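Local coordinates for CooJ (Rhodospirillum rubrum, PDB 6HK5), which binds nickel(II) as a dimeric metallochaperone and probably supplies the metal for maturation of carbon monoxide dehydrogenase, at residues Tyr15-Leu20 / Ala63-Leu68. Numbering follows the deposited sequence.
Sequences YLAHFL and AVLRDL
An antiparallel helical hairpin forms this N-terminal part of CooJ, and the contact joins its two arms, helix 5-35 and helix 42-67, near the C-terminal end of the second. The short axes pass 10.3 Å apart, with 152° between their directions. No hydrogen bond crosses; the interface is wholly aliphatic. Leu-16 and Leu-65 carry it about equally. The CG of Leu-16 stands beside the backbone N (chi1 -80°), and the extended chain pushes CD1 across to the other helix. There CD1 meets Val-64 CG1 at 3.7 Å, the two side chains crossing at about a right angle. Leu-68 CD1 reaches the same methyl, 4.1 Å from Leu-16 CD1. Leu-65 turns its CG anti to its own N (chi1 -175°) and spreads both methyls over helix 5-35. CD2 of Leu-65 lies 4.4 Å from Ala-17 CB. Leu-61 and Asn-62 continue the packing against Leu-16 and Leu-20. A second subunit joins the bundle, with its His-26 packing on Leu-16 and its Leu-46 on Val-64. His-26 is a nickel ligand, and the Leu-20 side chain is about 12 Å from the bound nickel. The other methyl of Leu-65, CD1, rests 4.1 Å from Leu-16 CB.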
# COMPACT_ATOMS: atom_id res chain seq x y z
N TYR A 15 1.63 6.57 9.45
CA TYR A 15 1.73 5.87 8.16
C TYR A 15 3.09 6.12 7.52
O TYR A 15 3.68 5.21 6.91
CB TYR A 15 0.60 6.33 7.23
CG TYR A 15 0.99 6.14 5.78
CD1 TYR A 15 0.87 4.89 5.16
CD2 TYR A 15 1.57 7.19 5.05
CE1 TYR A 15 1.26 4.71 3.84
CE2 TYR A 15 1.97 7.01 3.74
CZ TYR A 15 1.82 5.77 3.15
OH TYR A 15 2.23 5.59 1.86
N LEU A 16 3.59 7.35 7.62
CA LEU A 16 4.85 7.70 6.96
C LEU A 16 6.03 6.95 7.58
O LEU A 16 6.94 6.52 6.86
CB LEU A 16 5.09 9.21 7.03
CG LEU A 16 4.36 10.10 6.02
CD1 LEU A 16 4.73 11.57 6.20
CD2 LEU A 16 4.70 9.67 4.61
N ALA A 17 6.04 6.78 8.91
CA ALA A 17 7.16 6.09 9.54
C ALA A 17 7.15 4.60 9.20
O ALA A 17 8.20 4.03 8.87
CB ALA A 17 7.14 6.30 11.05
N HIS A 18 5.99 3.96 9.30
CA HIS A 18 5.85 2.57 8.89
C HIS A 18 6.27 2.39 7.44
O HIS A 18 6.97 1.42 7.11
CB HIS A 18 4.40 2.09 9.07
CG HIS A 18 3.91 2.09 10.49
ND1 HIS A 18 4.76 2.14 11.57
CD2 HIS A 18 2.66 2.01 10.99
CE1 HIS A 18 4.05 2.11 12.68
NE2 HIS A 18 2.77 2.03 12.36
N PHE A 19 5.85 3.30 6.57
CA PHE A 19 6.11 3.18 5.14
C PHE A 19 7.59 3.34 4.84
O PHE A 19 8.14 2.61 4.00
CB PHE A 19 5.31 4.23 4.37
CG PHE A 19 5.64 4.29 2.90
CD1 PHE A 19 4.99 3.47 2.00
CD2 PHE A 19 6.61 5.16 2.42
CE1 PHE A 19 5.29 3.52 0.64
CE2 PHE A 19 6.92 5.22 1.07
CZ PHE A 19 6.26 4.40 0.18
N LEU A 20 8.24 4.30 5.48
CA LEU A 20 9.68 4.48 5.29
C LEU A 20 10.45 3.26 5.78
O LEU A 20 11.33 2.74 5.08
CB LEU A 20 10.15 5.76 5.99
CG LEU A 20 9.91 7.06 5.20
CD1 LEU A 20 10.06 8.30 6.08
CD2 LEU A 20 10.87 7.14 4.03
N ALA A 63 11.60 14.77 5.45
CA ALA A 63 11.40 16.18 5.77
C ALA A 63 9.92 16.48 6.00
O ALA A 63 9.57 17.24 6.91
CB ALA A 63 11.99 17.05 4.66
N VAL A 64 9.03 15.88 5.19
CA VAL A 64 7.60 15.95 5.46
C VAL A 64 7.30 15.45 6.88
O VAL A 64 6.71 16.17 7.69
CB VAL A 64 6.82 15.14 4.41
CG1 VAL A 64 5.38 15.01 4.86
CG2 VAL A 64 6.91 15.80 3.04
N LEU A 65 7.73 14.22 7.18
CA LEU A 65 7.53 13.64 8.52
C LEU A 65 7.97 14.59 9.63
O LEU A 65 7.28 14.73 10.65
CB LEU A 65 8.30 12.31 8.63
CG LEU A 65 8.16 11.44 9.90
CD1 LEU A 65 6.73 11.14 10.25
CD2 LEU A 65 8.94 10.14 9.79
N ARG A 66 9.13 15.23 9.48
CA ARG A 66 9.62 16.08 10.55
C ARG A 66 8.84 17.39 10.62
O ARG A 66 8.85 18.05 11.66
CB ARG A 66 11.11 16.34 10.37
CG ARG A 66 11.98 15.11 10.60
CD ARG A 66 13.50 15.41 10.58
NE ARG A 66 13.95 15.99 9.31
CZ ARG A 66 14.51 15.30 8.32
NH1 ARG A 66 14.68 13.98 8.44
NH2 ARG A 66 14.87 15.92 7.20
N ASP A 67 8.14 17.78 9.57
CA ASP A 67 7.43 19.05 9.59
C ASP A 67 6.01 18.92 10.12
O ASP A 67 5.37 19.94 10.38
CB ASP A 67 7.43 19.67 8.18
CG ASP A 67 7.06 21.16 8.20
OD1 ASP A 67 7.94 22.00 8.50
OD2 ASP A 67 5.90 21.48 7.92
N LEU A 68 5.51 17.70 10.29
CA LEU A 68 4.21 17.48 10.91
C LEU A 68 4.30 17.81 12.39
O LEU A 68 5.39 17.86 12.96
CB LEU A 68 3.75 16.04 10.70
CG LEU A 68 3.61 15.53 9.27
CD1 LEU A 68 3.42 14.02 9.26
CD2 LEU A 68 2.45 16.21 8.55